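PDB 5FP1: probable TonB-dependent siderophore receptor PiuA from Acinetobacter baumannii, which probably binds iron-chelating siderophores, possibly ferric enterobactin, at the outer membrane and starts their TonB-dependent uptake into the cell. Local coordinates for residues 167-170 with 176-179; 40-45 with 487-492. One frame throughout, in Å; residues are numbered along the deposited sequence.

Interaction 1: residues 167-170 with 176-179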
loop_
_atom_site.group_PDB
_atom_site.type_symbol
_atom_site.label_atom_id
_atom_site.label_comp_id
_atom_site.label_asym_id
_atom_site.label_seq_id
_atom_site.Cartn_x
_atom_site.Cartn_y
_atom_site.Cartn_z
ATOM N N ASP A 167 2.681 -23.675 6.960
ATOM C CA ASP A 167 3.398 -22.844 7.945
ATOM C C ASP A 167 3.795 -23.767 9.127
ATOM O O ASP A 167 2.938 -24.204 9.881
ATOM C CB ASP A 167 2.476 -21.734 8.424
ATOM C CG ASP A 167 3.148 -20.753 9.395
ATOM O OD1 ASP A 167 4.361 -20.887 9.648
ATOM O OD2 ASP A 167 2.447 -19.842 9.920
ATOM N N GLY A 168 5.072 -24.069 9.255
ATOM C CA GLY A 168 5.550 -24.960 10.329
ATOM C C GLY A 168 6.571 -24.268 11.205
ATOM O O GLY A 168 7.456 -23.570 10.710
ATOM N N ASN A 169 6.446 -24.463 12.517
ATOM C CA ASN A 169 7.350 -23.867 13.492
ATOM C C ASN A 169 7.816 -24.950 14.495
ATOM O O ASN A 169 6.998 -25.616 15.106
ATOM C CB ASN A 169 6.608 -22.762 14.231
ATOM C CG ASN A 169 7.500 -21.971 15.164
ATOM O OD1 ASN A 169 7.982 -20.913 14.806
ATOM N ND2 ASN A 169 7.706 -22.477 16.377
ATOM N N LYS A 170 9.120 -25.112 14.632
ATOM C CA LYS A 170 9.699 -26.126 15.509
ATOM C C LYS A 170 10.522 -25.441 16.599
ATOM O O LYS A 170 11.485 -24.742 16.310
ATOM C CB LYS A 170 10.578 -27.069 14.698
ATOM C CG LYS A 170 10.877 -28.396 15.367
ATOM C CD LYS A 170 11.807 -29.242 14.498
ATOM C CE LYS A 170 11.058 -30.262 13.643
ATOM N NZ LYS A 170 10.591 -31.427 14.449
ATOM N N ILE A 176 15.987 -22.049 20.896
ATOM C CA ILE A 176 16.068 -21.960 19.431
ATOM C C ILE A 176 14.759 -22.447 18.855
ATOM O O ILE A 176 14.201 -23.472 19.285
ATOM C CB ILE A 176 17.244 -22.778 18.868
ATOM C CG1 ILE A 176 18.555 -22.346 19.524
ATOM C CG2 ILE A 176 17.354 -22.607 17.360
ATOM C CD1 ILE A 176 19.799 -23.003 18.953
ATOM N N ALA A 177 14.219 -21.681 17.911
ATOM C CA ALA A 177 13.072 -22.131 17.145
ATOM C C ALA A 177 13.231 -21.722 15.674
ATOM O O ALA A 177 13.918 -20.755 15.386
ATOM C CB ALA A 177 11.803 -21.587 17.714
ATOM N N ALA A 178 12.648 -22.500 14.770
ATOM C CA ALA A 178 12.751 -22.235 13.337
ATOM C C ALA A 178 11.380 -22.359 12.736
ATOM O O ALA A 178 10.554 -23.121 13.225
ATOM C CB ALA A 178 13.721 -23.202 12.666
ATOM N N ARG A 179 11.111 -21.561 11.700
ATOM C CA ARG A 179 9.782 -21.504 11.111
ATOM C C ARG A 179 9.938 -21.378 9.599
ATOM O O ARG A 179 10.907 -20.810 9.120
ATOM C CB ARG A 179 9.024 -20.309 11.662
ATOM C CG ARG A 179 7.593 -20.223 11.202
ATOM C CD ARG A 179 6.915 -19.019 11.814
ATOM N NE ARG A 179 5.490 -18.995 11.521
ATOM C CZ ARG A 179 4.615 -18.233 12.164
ATOM N NH1 ARG A 179 5.020 -17.406 13.118
ATOM N NH2 ARG A 179 3.334 -18.292 11.846
#
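Ala177 meets the end of strand 161-171 through its backbone: its CA lies 3.2 Å from Lys170 O, a CA-H...O contact. Ala178 carries the backbone pairing. It faces Lys170 as an antiparallel hydrogen-bonded pair, taking Lys170 N on its carbonyl (N to O 2.8 Å) and giving its own N-H back to Lys170 O at 3.0 Å.

Arg179 does most of the side-chain work. Its partner in register is Asn169, a non-hydrogen-bonded pair whose side chains share one face, and Asn169 OD1 rests against Arg179 CB at 3.4 Å. The Asn169 amide stands nearly perpendicular to the guanidinium, and its ND2 bonds to Lys145 O. With CG anti to N (chi1 -175°) and the chain stretched out to NE, Arg179 runs past Asn169 and Gly168 to Asp167. There it grips the carboxylate side-on in a salt bridge with two hydrogen bonds: NE to Asp167 OD1 at 2.9 Å and NH2 to Asp167 OD2 at 2.6 Å. Both bonds are almost straight and use syn lone pairs, and the two planes lie 10° apart. Gripped at two points, neither flat group can readily turn. NH1 bonds to Val143 O, so this buried arginine ties the barrel wall to the chain just ahead of strand 149-157. The whole is an antiparallel beta hairpin, strands 161-171 and 177-188, in the beta-barrel of a TonB-dependent receptor.

Interaction 2: residues 40-45 with 487-492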
loop_
_atom_site.group_PDB
_atom_site.type_symbol
_atom_site.label_atom_id
_atom_site.label_comp_id
_atom_site.label_asym_id
_atom_site.label_seq_id
_atom_site.Cartn_x
_atom_site.Cartn_y
_atom_site.Cartn_z
ATOM N N THR A 40 -2.205 6.104 22.628
ATOM C CA THR A 40 -1.367 6.728 21.605
ATOM C C THR A 40 -2.179 7.830 20.948
ATOM O O THR A 40 -3.286 7.582 20.492
ATOM C CB THR A 40 -0.908 5.651 20.591
ATOM O OG1 THR A 40 -0.110 4.662 21.266
ATOM C CG2 THR A 40 -0.120 6.279 19.437
ATOM N N PRO A 41 -1.656 9.070 20.924
ATOM C CA PRO A 41 -2.399 10.209 20.393
ATOM C C PRO A 41 -2.262 10.336 18.863
ATOM O O PRO A 41 -1.812 11.360 18.340
ATOM C CB PRO A 41 -1.771 11.393 21.128
ATOM C CG PRO A 41 -0.340 10.958 21.324
ATOM C CD PRO A 41 -0.389 9.487 21.552
ATOM N N LYS A 42 -2.662 9.277 18.170
ATOM C CA LYS A 42 -2.500 9.168 16.728
ATOM C C LYS A 42 -3.445 8.094 16.263
ATOM O O LYS A 42 -3.715 7.148 16.997
ATOM C CB LYS A 42 -1.058 8.773 16.406
ATOM C CG LYS A 42 -0.612 9.095 14.984
ATOM C CD LYS A 42 0.890 8.920 14.832
ATOM C CE LYS A 42 1.370 9.565 13.548
ATOM N NZ LYS A 42 1.483 11.045 13.691
ATOM N N SER A 43 -3.969 8.231 15.049
ATOM C CA SER A 43 -4.842 7.196 14.496
ATOM C C SER A 43 -4.036 6.063 13.911
ATOM O O SER A 43 -3.171 6.268 13.050
ATOM C CB SER A 43 -5.740 7.780 13.435
ATOM O OG SER A 43 -6.560 8.806 13.978
ATOM N N VAL A 44 -4.332 4.863 14.373
ATOM C CA VAL A 44 -3.682 3.640 13.869
ATOM C C VAL A 44 -4.761 2.577 13.752
ATOM O O VAL A 44 -5.556 2.392 14.695
ATOM C CB VAL A 44 -2.618 3.122 14.842
ATOM C CG1 VAL A 44 -1.911 1.881 14.280
ATOM C CG2 VAL A 44 -1.607 4.182 15.187
ATOM N N SER A 45 -4.875 1.968 12.569
ATOM C CA SER A 45 -5.773 0.828 12.359
ATOM C C SER A 45 -4.927 -0.422 12.144
ATOM O O SER A 45 -3.952 -0.407 11.381
ATOM C CB SER A 45 -6.639 1.008 11.124
ATOM O OG SER A 45 -7.602 2.037 11.302
ATOM N N SER A 487 -3.028 16.218 19.131
ATOM C CA SER A 487 -1.660 16.044 18.666
ATOM C C SER A 487 -1.351 16.787 17.393
ATOM O O SER A 487 -2.231 17.151 16.623
ATOM C CB SER A 487 -1.325 14.553 18.511
ATOM O OG SER A 487 -2.036 13.994 17.426
ATOM N N TYR A 488 -0.070 17.016 17.206
ATOM C CA TYR A 488 0.448 17.673 16.033
ATOM C C TYR A 488 1.673 16.908 15.540
ATOM O O TYR A 488 2.547 16.544 16.320
ATOM C CB TYR A 488 0.818 19.116 16.363
ATOM C CG TYR A 488 1.409 19.868 15.206
ATOM C CD1 TYR A 488 0.618 20.345 14.180
ATOM C CD2 TYR A 488 2.776 20.051 15.119
ATOM C CE1 TYR A 488 1.177 21.029 13.104
ATOM C CE2 TYR A 488 3.341 20.727 14.056
ATOM C CZ TYR A 488 2.539 21.209 13.053
ATOM O OH TYR A 488 3.135 21.875 11.991
ATOM N N ALA A 489 1.767 16.702 14.235
ATOM C CA ALA A 489 2.912 15.955 13.664
ATOM C C ALA A 489 3.207 16.470 12.276
ATOM O O ALA A 489 2.286 16.907 11.551
ATOM C CB ALA A 489 2.612 14.459 13.629
ATOM N N THR A 490 4.487 16.462 11.919
ATOM C CA THR A 490 4.902 16.975 10.633
ATOM C C THR A 490 5.423 15.868 9.715
ATOM O O THR A 490 5.724 14.736 10.142
ATOM C CB THR A 490 5.989 18.069 10.759
ATOM O OG1 THR A 490 7.202 17.528 11.317
ATOM C CG2 THR A 490 5.492 19.236 11.618
ATOM N N SER A 491 5.559 16.240 8.448
ATOM C CA SER A 491 6.150 15.382 7.444
ATOM C C SER A 491 6.915 16.223 6.440
ATOM O O SER A 491 6.568 17.369 6.194
ATOM C CB SER A 491 5.049 14.583 6.749
ATOM O OG SER A 491 5.491 14.044 5.504
ATOM N N ALA A 492 7.947 15.629 5.854
ATOM C CA ALA A 492 8.712 16.217 4.763
ATOM C C ALA A 492 8.921 15.124 3.693
ATOM O O ALA A 492 9.104 13.939 4.022
ATOM C CB ALA A 492 10.051 16.735 5.268
#
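A single hydrogen bond joins the two segments: Ser487 OG donates to Pro41 O across 2.8 Å. The hydroxyl comes in 27° off the carbonyl plane. It is placed there by chi1 of 70°, which sets OG between the backbone N and carbonyl carbon of Ser487. Pro41 is the centre of an inverse gamma turn, closed by a weak bond from Lys42 N to Thr40 O, and the turn leaves the proline carbonyl available to the barrel strand.

Two van der Waals contacts accompany the bond. Pro41 CB and Ser487 CB stand 4.1 Å apart, each CB directed at the opposite segment. Further along the strand, Ala489 CB touches Lys42 NZ at 3.6 Å. The lysine chain is extended until a bend at chi4 (78°) turns the ammonium aside, and its polar partner is Ser123 O of the plug.

The next barrel strand, 518-531, adds polar bonds to the same part of the plug: Lys528 NZ bonds to both Thr40 O and Lys42 O, and Ser43 OG bonds to Glu524. This buried contact, small in area, is part of the interface between plug and barrel wall, the hallmark of the TonB-dependent receptor fold, in which an N-terminal plug fills a transmembrane beta-barrel.

The two contacts do different jobs in one fold. Interaction 1 holds neighbouring strands of the barrel together, six residues apart in sequence; interaction 2 joins the plug to the barrel across 442 residues, a span that includes the whole hairpin of interaction 1. Their centres lie 36 Å apart and their nearest atoms about 19 Å, so they do not touch. Interaction 2 is the more central, about 18 Å from the chain centre against 29 Å for interaction 1. Bound C8E detergent sits close to interaction 2: a C8E touches Tyr488, whose CB is directed away from residues 40-45, and a C8E lies about 8 Å from the side chain of Pro41.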